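Local coordinates for ABC transporter, periplasmic substrate-binding protein (Thermotoga maritima, PDB 2HPG), which probably binds a small solute in the periplasm and delivers it to a tripartite ATP-independent (TRAP) transporter, at residues W30-V34 against I248-M253; V68-S74 against L227-V233; F135-Q139 against A256-S261. All blocks are in the same frame, centred on the assembly; numbering follows the deposited sequence. Where two conformers were deposited one is given.

Interaction 1: residues W30-V34 against I248-M253; sequences WAKAV and IIEEEM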
loop_
_atom_site.group_PDB
_atom_site.type_symbol
_atom_site.label_atom_id
_atom_site.label_comp_id
_atom_site.label_asym_id
_atom_site.label_seq_id
_atom_site.Cartn_x
_atom_site.Cartn_y
_atom_site.Cartn_z
ATOM N N TRP A 30 -1.904 9.142 -15.563
ATOM C CA TRP A 30 -1.599 7.892 -16.234
ATOM C C TRP A 30 -2.583 7.577 -17.352
ATOM O O TRP A 30 -2.177 7.203 -18.455
ATOM C CB TRP A 30 -1.591 6.752 -15.229
ATOM C CG TRP A 30 -1.707 5.412 -15.822
ATOM C CD1 TRP A 30 -0.800 4.778 -16.628
ATOM C CD2 TRP A 30 -2.776 4.490 -15.611
ATOM N NE1 TRP A 30 -1.238 3.514 -16.930
ATOM C CE2 TRP A 30 -2.466 3.319 -16.338
ATOM C CE3 TRP A 30 -3.986 4.546 -14.887
ATOM C CZ2 TRP A 30 -3.315 2.210 -16.363
ATOM C CZ3 TRP A 30 -4.821 3.437 -14.899
ATOM C CH2 TRP A 30 -4.479 2.280 -15.623
ATOM N N ALA A 31 -3.868 7.702 -17.047
ATOM C CA ALA A 31 -4.940 7.456 -18.015
ATOM C C ALA A 31 -4.820 8.387 -19.214
ATOM O O ALA A 31 -4.927 7.955 -20.354
ATOM C CB ALA A 31 -6.293 7.642 -17.359
ATOM N N LYS A 32 -4.614 9.670 -18.947
ATOM C CA LYS A 32 -4.462 10.661 -20.018
ATOM C C LYS A 32 -3.259 10.350 -20.934
ATOM O O LYS A 32 -3.380 10.455 -22.158
ATOM C CB LYS A 32 -4.393 12.057 -19.407
ATOM C CG LYS A 32 -4.430 13.190 -20.398
ATOM C CD LYS A 32 -4.824 14.508 -19.713
ATOM C CE LYS A 32 -6.360 14.653 -19.583
ATOM N NZ LYS A 32 -6.807 15.924 -18.881
ATOM N N ALA A 33 -2.135 9.911 -20.349
ATOM C CA ALA A 33 -0.925 9.545 -21.102
ATOM C C ALA A 33 -1.100 8.284 -21.961
ATOM O O ALA A 33 -0.667 8.266 -23.117
ATOM C CB ALA A 33 0.277 9.365 -20.145
ATOM N N VAL A 34 -1.717 7.231 -21.406
ATOM C CA VAL A 34 -2.069 6.032 -22.193
ATOM C C VAL A 34 -3.011 6.357 -23.350
ATOM O O VAL A 34 -2.836 5.855 -24.444
ATOM C CB VAL A 34 -2.694 4.945 -21.309
ATOM C CG1 VAL A 34 -3.319 3.835 -22.164
ATOM C CG2 VAL A 34 -1.641 4.392 -20.392
ATOM N N ILE A 248 2.984 0.368 -23.401
ATOM C CA ILE A 248 2.595 1.725 -23.040
ATOM C C ILE A 248 1.859 1.774 -21.696
ATOM O O ILE A 248 2.129 2.635 -20.857
ATOM C CB ILE A 248 1.685 2.350 -24.098
ATOM C CG1 ILE A 248 2.472 2.621 -25.392
ATOM C CG2 ILE A 248 1.073 3.671 -23.582
ATOM C CD1 ILE A 248 1.613 2.675 -26.634
ATOM N N ILE A 249 0.918 0.866 -21.499
ATOM C CA ILE A 249 0.126 0.876 -20.270
ATOM C C ILE A 249 1.004 0.654 -19.033
ATOM O O ILE A 249 0.914 1.423 -18.063
ATOM C CB ILE A 249 -1.010 -0.163 -20.296
ATOM C CG1 ILE A 249 -2.053 0.213 -21.340
ATOM C CG2 ILE A 249 -1.701 -0.218 -18.959
ATOM C CD1 ILE A 249 -3.010 -0.927 -21.681
ATOM N N GLU A 250 1.842 -0.385 -19.064
ATOM C CA GLU A 250 2.740 -0.700 -17.949
ATOM C C GLU A 250 3.794 0.357 -17.686
ATOM O O GLU A 250 4.084 0.659 -16.536
ATOM C CB GLU A 250 3.487 -1.996 -18.211
ATOM C CG GLU A 250 2.656 -3.222 -18.200
ATOM C CD GLU A 250 3.463 -4.457 -18.571
ATOM O OE1 GLU A 250 4.054 -4.481 -19.674
ATOM O OE2 GLU A 250 3.505 -5.412 -17.760
ATOM N N GLU A 251 4.410 0.866 -18.755
ATOM C CA GLU A 251 5.479 1.878 -18.647
ATOM C C GLU A 251 4.957 3.203 -18.139
ATOM O O GLU A 251 5.597 3.860 -17.330
ATOM C CB GLU A 251 6.148 2.127 -20.012
ATOM C CG GLU A 251 7.045 0.989 -20.472
ATOM C CD GLU A 251 7.693 1.254 -21.822
ATOM O OE1 GLU A 251 7.392 2.293 -22.458
ATOM O OE2 GLU A 251 8.505 0.407 -22.243
ATOM N N GLU A 252 3.803 3.615 -18.640
ATOM C CA GLU A 252 3.218 4.857 -18.195
ATOM C C GLU A 252 2.775 4.831 -16.740
ATOM O O GLU A 252 2.765 5.873 -16.070
ATOM C CB GLU A 252 2.040 5.225 -19.075
ATOM C CG GLU A 252 2.470 5.697 -20.425
ATOM C CD GLU A 252 3.416 6.861 -20.338
ATOM O OE1 GLU A 252 3.174 7.766 -19.501
ATOM O OE2 GLU A 252 4.413 6.855 -21.100
HETATM N N MSE A 253 2.437 3.668 -16.224
HETATM C CA MSE A 253 1.998 3.652 -14.854
HETATM C C MSE A 253 3.109 3.404 -13.854
HETATM O O MSE A 253 3.009 3.846 -12.713
HETATM C CB MSE A 253 0.878 2.670 -14.651
HETATM C CG MSE A 253 -0.240 3.359 -13.917
HETATM SE SE MSE A 253 -1.010 2.152 -12.817
HETATM C CE MSE A 253 -2.883 2.384 -13.111
#

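Interaction 2: residues V68-S74 against L227-V233; sequences VGWNTDS and LINFEIV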
loop_
_atom_site.group_PDB
_atom_site.type_symbol
_atom_site.label_atom_id
_atom_site.label_comp_id
_atom_site.label_asym_id
_atom_site.label_seq_id
_atom_site.Cartn_x
_atom_site.Cartn_y
_atom_site.Cartn_z
ATOM N N VAL A 68 -11.396 -4.549 -16.276
ATOM C CA VAL A 68 -11.351 -3.843 -15.011
ATOM C C VAL A 68 -9.967 -3.976 -14.360
ATOM O O VAL A 68 -9.245 -4.950 -14.587
ATOM C CB VAL A 68 -12.464 -4.355 -14.063
ATOM C CG1 VAL A 68 -12.119 -5.727 -13.526
ATOM C CG2 VAL A 68 -12.673 -3.377 -12.921
ATOM N N GLY A 69 -9.600 -2.968 -13.570
ATOM C CA GLY A 69 -8.386 -3.005 -12.785
ATOM C C GLY A 69 -8.616 -2.489 -11.392
ATOM O O GLY A 69 -9.640 -1.846 -11.124
ATOM N N TRP A 70 -7.677 -2.781 -10.495
ATOM C CA TRP A 70 -7.771 -2.304 -9.124
ATOM C C TRP A 70 -6.415 -1.912 -8.563
ATOM O O TRP A 70 -5.382 -2.549 -8.843
ATOM C CB TRP A 70 -8.390 -3.363 -8.198
ATOM C CG TRP A 70 -9.662 -3.914 -8.691
ATOM C CD1 TRP A 70 -9.847 -5.095 -9.359
ATOM C CD2 TRP A 70 -10.957 -3.314 -8.568
ATOM N NE1 TRP A 70 -11.177 -5.256 -9.673
ATOM C CE2 TRP A 70 -11.880 -4.176 -9.197
ATOM C CE3 TRP A 70 -11.420 -2.125 -8.004
ATOM C CZ2 TRP A 70 -13.247 -3.893 -9.255
ATOM C CZ3 TRP A 70 -12.785 -1.838 -8.066
ATOM C CH2 TRP A 70 -13.678 -2.717 -8.689
ATOM N N ASN A 71 -6.453 -0.856 -7.759
ATOM C CA ASN A 71 -5.385 -0.479 -6.859
ATOM C C ASN A 71 -5.547 -1.337 -5.623
ATOM O O ASN A 71 -6.442 -1.085 -4.822
ATOM C CB ASN A 71 -5.534 1.008 -6.514
ATOM C CG ASN A 71 -4.592 1.476 -5.404
ATOM O OD1 ASN A 71 -3.381 1.384 -5.536
ATOM N ND2 ASN A 71 -5.157 2.049 -4.337
ATOM N N THR A 72 -4.722 -2.366 -5.471
ATOM C CA THR A 72 -4.840 -3.257 -4.309
ATOM C C THR A 72 -3.478 -3.340 -3.592
ATOM O O THR A 72 -2.690 -2.407 -3.677
ATOM C CB THR A 72 -5.382 -4.630 -4.750
ATOM O OG1 THR A 72 -5.620 -5.457 -3.606
ATOM C CG2 THR A 72 -4.429 -5.311 -5.696
ATOM N N ASP A 73 -3.201 -4.430 -2.868
ATOM C CA ASP A 73 -1.895 -4.596 -2.226
ATOM C C ASP A 73 -1.508 -6.070 -2.070
ATOM O O ASP A 73 -2.301 -6.953 -2.403
ATOM C CB ASP A 73 -1.881 -3.872 -0.890
ATOM C CG ASP A 73 -2.907 -4.407 0.075
ATOM O OD1 ASP A 73 -3.213 -5.621 0.056
ATOM O OD2 ASP A 73 -3.389 -3.599 0.880
ATOM N N SER A 74 -0.286 -6.330 -1.593
ATOM C CA SER A 74 0.219 -7.708 -1.474
ATOM C C SER A 74 -0.410 -8.456 -0.298
ATOM O O SER A 74 -0.326 -9.675 -0.213
ATOM C CB SER A 74 1.751 -7.751 -1.398
ATOM O OG SER A 74 2.253 -7.146 -0.217
ATOM N N LEU A 227 3.463 1.367 2.808
ATOM C CA LEU A 227 2.354 0.818 2.019
ATOM C C LEU A 227 2.651 0.834 0.524
ATOM O O LEU A 227 2.701 1.896 -0.127
ATOM C CB LEU A 227 1.037 1.541 2.351
ATOM C CG LEU A 227 -0.233 1.117 1.602
ATOM C CD1 LEU A 227 -0.317 -0.380 1.373
ATOM C CD2 LEU A 227 -1.454 1.627 2.399
ATOM N N ILE A 228 2.892 -0.365 0.004
ATOM C CA ILE A 228 3.173 -0.565 -1.397
ATOM C C ILE A 228 1.898 -1.080 -2.038
ATOM O O ILE A 228 1.412 -2.157 -1.688
ATOM C CB ILE A 228 4.279 -1.619 -1.595
ATOM C CG1 ILE A 228 5.568 -1.201 -0.871
ATOM C CG2 ILE A 228 4.553 -1.823 -3.086
ATOM C CD1 ILE A 228 6.535 -2.400 -0.670
ATOM N N ASN A 229 1.356 -0.320 -2.969
ATOM C CA ASN A 229 0.166 -0.768 -3.679
ATOM C C ASN A 229 0.538 -1.510 -4.944
ATOM O O ASN A 229 1.551 -1.198 -5.600
ATOM C CB ASN A 229 -0.758 0.400 -3.990
ATOM C CG ASN A 229 -1.466 0.932 -2.755
ATOM O OD1 ASN A 229 -1.196 2.042 -2.300
ATOM N ND2 ASN A 229 -2.361 0.123 -2.194
ATOM N N PHE A 230 -0.288 -2.501 -5.276
ATOM C CA PHE A 230 -0.153 -3.269 -6.507
ATOM C C PHE A 230 -1.299 -2.929 -7.433
ATOM O O PHE A 230 -2.440 -2.888 -7.014
ATOM C CB PHE A 230 -0.169 -4.756 -6.191
ATOM C CG PHE A 230 1.138 -5.273 -5.724
ATOM C CD1 PHE A 230 1.837 -6.189 -6.486
ATOM C CD2 PHE A 230 1.700 -4.815 -4.540
ATOM C CE1 PHE A 230 3.054 -6.657 -6.058
ATOM C CE2 PHE A 230 2.924 -5.279 -4.121
ATOM C CZ PHE A 230 3.592 -6.210 -4.885
ATOM N N GLU A 231 -0.981 -2.670 -8.694
ATOM C CA GLU A 231 -1.963 -2.205 -9.661
ATOM C C GLU A 231 -2.214 -3.354 -10.620
ATOM O O GLU A 231 -1.314 -3.763 -11.347
ATOM C CB GLU A 231 -1.435 -0.962 -10.382
ATOM C CG GLU A 231 -0.907 0.126 -9.445
ATOM C CD GLU A 231 -1.936 0.588 -8.429
ATOM O OE1 GLU A 231 -3.104 0.666 -8.828
ATOM O OE2 GLU A 231 -1.575 0.867 -7.243
ATOM N N ILE A 232 -3.422 -3.917 -10.566
ATOM C CA ILE A 232 -3.725 -5.148 -11.290
ATOM C C ILE A 232 -4.804 -4.955 -12.350
ATOM O O ILE A 232 -5.649 -4.067 -12.224
ATOM C CB ILE A 232 -4.113 -6.310 -10.326
ATOM C CG1 ILE A 232 -5.431 -6.022 -9.589
ATOM C CG2 ILE A 232 -2.989 -6.557 -9.323
ATOM C CD1 ILE A 232 -5.951 -7.193 -8.769
ATOM N N VAL A 233 -4.718 -5.764 -13.409
ATOM C CA VAL A 233 -5.773 -5.912 -14.419
ATOM C C VAL A 233 -5.956 -7.397 -14.756
ATOM O O VAL A 233 -5.154 -8.234 -14.347
ATOM C CB VAL A 233 -5.495 -5.136 -15.742
ATOM C CG1 VAL A 233 -5.534 -3.624 -15.529
ATOM C CG2 VAL A 233 -4.167 -5.571 -16.406
HETATM O O HOH W 1 1.604 -4.317 -0.357
#

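Interaction 3: residues F135-Q139 against A256-S261; sequences FYWVQ and AGIEVS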
loop_
_atom_site.group_PDB
_atom_site.type_symbol
_atom_site.label_atom_id
_atom_site.label_comp_id
_atom_site.label_asym_id
_atom_site.label_seq_id
_atom_site.Cartn_x
_atom_site.Cartn_y
_atom_site.Cartn_z
ATOM N N PHE A 135 3.910 -2.095 -9.207
ATOM C CA PHE A 135 3.893 -1.903 -7.753
ATOM C C PHE A 135 4.791 -0.751 -7.281
ATOM O O PHE A 135 5.236 -0.750 -6.142
ATOM C CB PHE A 135 4.189 -3.217 -6.994
ATOM C CG PHE A 135 5.540 -3.836 -7.299
ATOM C CD1 PHE A 135 6.692 -3.436 -6.601
ATOM C CD2 PHE A 135 5.652 -4.857 -8.247
ATOM C CE1 PHE A 135 7.921 -4.010 -6.865
ATOM C CE2 PHE A 135 6.900 -5.446 -8.534
ATOM C CZ PHE A 135 8.037 -5.019 -7.839
ATOM N N TYR A 136 5.026 0.241 -8.144
ATOM C CA TYR A 136 5.757 1.450 -7.784
ATOM C C TYR A 136 4.829 2.549 -7.291
ATOM O O TYR A 136 5.030 3.741 -7.589
ATOM C CB TYR A 136 6.512 1.989 -8.994
ATOM C CG TYR A 136 7.559 1.060 -9.587
ATOM C CD1 TYR A 136 8.040 -0.044 -8.907
ATOM C CD2 TYR A 136 8.108 1.339 -10.835
ATOM C CE1 TYR A 136 8.994 -0.865 -9.478
ATOM C CE2 TYR A 136 9.063 0.524 -11.397
ATOM C CZ TYR A 136 9.499 -0.566 -10.730
ATOM O OH TYR A 136 10.455 -1.361 -11.336
ATOM N N TRP A 137 3.820 2.150 -6.521
ATOM C CA TRP A 137 2.789 3.060 -6.036
ATOM C C TRP A 137 2.842 2.956 -4.538
ATOM O O TRP A 137 2.504 1.925 -3.975
ATOM C CB TRP A 137 1.414 2.660 -6.588
ATOM C CG TRP A 137 1.284 3.028 -8.032
ATOM C CD1 TRP A 137 1.881 2.414 -9.093
ATOM C CD2 TRP A 137 0.534 4.122 -8.571
ATOM N NE1 TRP A 137 1.565 3.073 -10.256
ATOM C CE2 TRP A 137 0.728 4.119 -9.961
ATOM C CE3 TRP A 137 -0.277 5.111 -8.007
ATOM C CZ2 TRP A 137 0.125 5.068 -10.805
ATOM C CZ3 TRP A 137 -0.872 6.046 -8.843
ATOM C CH2 TRP A 137 -0.670 6.014 -10.223
ATOM N N VAL A 138 3.319 4.017 -3.900
ATOM C CA VAL A 138 3.619 3.984 -2.478
ATOM C C VAL A 138 2.849 5.098 -1.762
ATOM O O VAL A 138 2.861 6.249 -2.188
ATOM C CB VAL A 138 5.165 4.071 -2.286
ATOM C CG1 VAL A 138 5.546 4.491 -0.909
ATOM C CG2 VAL A 138 5.795 2.700 -2.635
ATOM N N GLN A 139 2.135 4.732 -0.694
ATOM C CA GLN A 139 1.367 5.717 0.064
ATOM C C GLN A 139 2.175 6.325 1.200
ATOM O O GLN A 139 1.764 7.323 1.790
ATOM C CB GLN A 139 0.094 5.086 0.602
ATOM C CG GLN A 139 -1.020 5.025 -0.414
ATOM C CD GLN A 139 -2.269 4.466 0.169
ATOM O OE1 GLN A 139 -2.781 5.000 1.147
ATOM N NE2 GLN A 139 -2.762 3.370 -0.401
ATOM N N ALA A 256 4.128 7.057 -13.665
ATOM C CA ALA A 256 3.213 7.839 -12.835
ATOM C C ALA A 256 3.335 7.448 -11.369
ATOM O O ALA A 256 3.179 8.291 -10.475
ATOM C CB ALA A 256 1.767 7.635 -13.300
ATOM N N GLY A 257 3.592 6.166 -11.129
ATOM C CA GLY A 257 3.711 5.634 -9.787
ATOM C C GLY A 257 4.947 6.118 -9.060
ATOM O O GLY A 257 4.861 6.553 -7.918
ATOM N N ILE A 258 6.115 6.004 -9.698
ATOM C CA ILE A 258 7.366 6.557 -9.172
ATOM C C ILE A 258 7.153 8.037 -8.805
ATOM O O ILE A 258 7.566 8.524 -7.760
ATOM C CB ILE A 258 8.510 6.514 -10.235
ATOM C CG1 ILE A 258 8.965 5.073 -10.563
ATOM C CG2 ILE A 258 9.702 7.353 -9.747
ATOM C CD1 ILE A 258 9.697 4.908 -11.954
ATOM N N GLU A 259 6.549 8.764 -9.725
ATOM C CA GLU A 259 6.360 10.210 -9.535
ATOM C C GLU A 259 5.527 10.550 -8.291
ATOM O O GLU A 259 5.929 11.400 -7.484
ATOM C CB GLU A 259 5.705 10.807 -10.778
ATOM C CG GLU A 259 5.527 12.308 -10.768
ATOM C CD GLU A 259 4.702 12.821 -11.956
ATOM O OE1 GLU A 259 4.257 12.004 -12.796
ATOM O OE2 GLU A 259 4.491 14.054 -12.051
ATOM N N VAL A 260 4.360 9.930 -8.140
ATOM C CA VAL A 260 3.520 10.260 -6.975
ATOM C C VAL A 260 4.107 9.691 -5.673
ATOM O O VAL A 260 4.006 10.307 -4.634
ATOM C CB VAL A 260 2.040 9.860 -7.181
ATOM C CG1 VAL A 260 1.852 8.341 -7.182
ATOM C CG2 VAL A 260 1.149 10.569 -6.127
ATOM N N SER A 261 4.763 8.540 -5.730
ATOM C CA SER A 261 5.416 7.964 -4.552
ATOM C C SER A 261 6.446 8.890 -3.916
ATOM O O SER A 261 6.505 9.039 -2.693
ATOM C CB SER A 261 6.105 6.664 -4.936
ATOM O OG SER A 261 5.178 5.723 -5.416
#

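Interaction 1: residues W30-V34 against I248-M253
An antiparallel helix pair brings Trp-30, Ala-33 and Val-34 of helix 22-37 against Ile-248, Ile-249, Glu-252 and Met-253 of helix 243-278; the two short segments run at 142° to each other, their axes 9.3 Å apart at closest approach. The indole of Trp-30 reaches across the interface because its CG stands anti to the backbone N (chi1 162°). Its NE1 donates to Ile-249 O at 3.2 Å, arriving in the carbonyl plane on a lone pair with an N-H...O angle of 157°. The same oxygen also accepts the helical bond from Met-253 N, so one carbonyl serves both its own helix and the neighbouring one. At the ring edge, CZ2 of Trp-30 meets the CG2 branch of Ile-249 at 3.9 Å. One face of the indole takes Met-253, a selenomethionine making a Met-aromatic contact; it was modelled in two conformers, and the exact place of its methyl is doubtful. In this two-lobed solute-binding fold both helices pack on the sheet of one lobe: Trp-30 also lies on Leu-11 and Ile-44 and meets Phe-13 edge-to-face, while Ile-249 touches Leu-133. One turn along, Val-34 divides its branches. CG1 touches Ile-249 CG1 at 3.9 Å, whereas CG2 lies 4.0 Å from Glu-252 CB and 4.2 Å from Ile-248 CG2. Glu-252 bends at its second torsion, and its OE1 lies 3.4 Å from Ala-33 CB. Lys-37, a turn further along helix 22-37, also touches Glu-252.

Interaction 2: residues V68-S74 against L227-V233
CD1 of Ile-232 lies at the edge of the Trp-70 indole, close to the ring plane, while CG2 of Val-68 lies over one face, 3.5 Å above the plane and toward the rim. The second flat group, the Phe-230 ring, has Ile-228 O at its edge and in its plane; Ser-74 CB comes to Phe-230 CE2 at 3.9 Å from an oblique side, and Phe-135 of the neighbouring strand meets the ring too. These residues belong to an antiparallel strand pair in a sheet ordered 42-47, 9-14, 68-73, 218-234, 130-146, the topology of type II periplasmic binding folds, in which strand 218-234 runs against its two neighbours. Trp-70 with Ile-232 and Thr-72 with Phe-230 are the hydrogen-bonded pairs, and their side chains share one face of the sheet, where Thr-72 CG2 touches Ile-232 CD1 at 3.9 Å. Between them Asn-71 and Glu-231 form a non-hydrogen-bonded pair on the other face, amide and carboxylate side by side with planes 12° apart. Gly-69 passes so near Ile-232 O that a CB there would collide with it. Asp-73 is the N-cap of helix 74-77, its OD1 accepting from Arg-76 N, and a water joins Ser-74 N to Ile-228 O. With CG anti to the carbonyl carbon (chi1 -72°), Asn-229 turns its amide toward Thr-72 O, and Tyr-23 and Gln-139 anchor its OD1. Thr-72 O is gripped from opposite faces of its carbonyl plane: Phe-230 N approaches at 2.9 Å, and Asn-229 ND2 at 3.0 Å with Thr-72 O lying in the plane of the Asn-229 side-chain amide.

Interaction 3: residues F135-Q139 against A256-S261
Trp-137 lays its indole over Gly-257, the bare spot on segment 256-261 of helix 243-278 that serves as a hollow for the ring. The contact packs a helix on a sheet within the two-lobed periplasmic binding fold: the segment of strand 130-146 and that of helix 243-278 run nearly alongside, at 23°, their axes 6.1 Å apart at closest approach. So close an approach depends on the missing side chain, since a CB on Gly-257 would run into Trp-137 NE1. Instead Gly-257 CA stands over the indole face in a CH-pi contact, 3.5 Å from the centroid of the five-membered ring. Two bumps border the hollow: Ala-256 CB touches Trp-137 CZ2 at 3.9 Å, and Val-260, whose side chain crosses that of Trp-137 at about a right angle, meets CZ3 with CG1 at 3.9 Å. The CB of Trp-137 points away from the helix, but with CG anti to the carbonyl carbon (chi1 -75°) the ring folds back toward it. Its NE1 donates to Met-253 O, while Phe-27 stacks on the indole and Tyr-23 meets it edge-to-face. A leucine in place of Trp-137 would probably leave Met-253 O without its indole N-H and open a gap above Gly-257 CA between Ala-256 and Val-260. Beside this pocket, Tyr-136 lies alongside Ile-258 with the two side chains pointing the same way; CD2 of the tyrosine is 3.8 Å from CG1 of the isoleucine, which was modelled in two conformers. Ser-261 is the last bump, pressed toward Val-138, whose own carbonyl O is buried without a partner. Here Ser-261 OG accepts from Val-138 N at 2.9 Å, over a bent N-H...O angle of 134°.

Overall arrangement
Interactions 1 and 3 share helix 243-278 at successive turns, their centres about 13 Å apart: the Trp-137 NE1 to Met-253 O bond, 3.0 Å, links them, and Ala-256 CB is 4.0 Å from Trp-30 CB, so the two tryptophans pack against one helix. Interaction 2 supplies the strand 218-234 that pairs with strand 130-146 of interaction 3; Asn-229 N is 2.7 Å from Trp-137 O across that pairing, and the two centres are about 11 Å apart. Interactions 1 and 2, about 15 Å apart between centres, touch directly, Met-253 SE lying 3.9 Å from Glu-231 CG, and Phe-27 packs on both. Together the contacts tie helices 22-37 and 243-278 to one sheet.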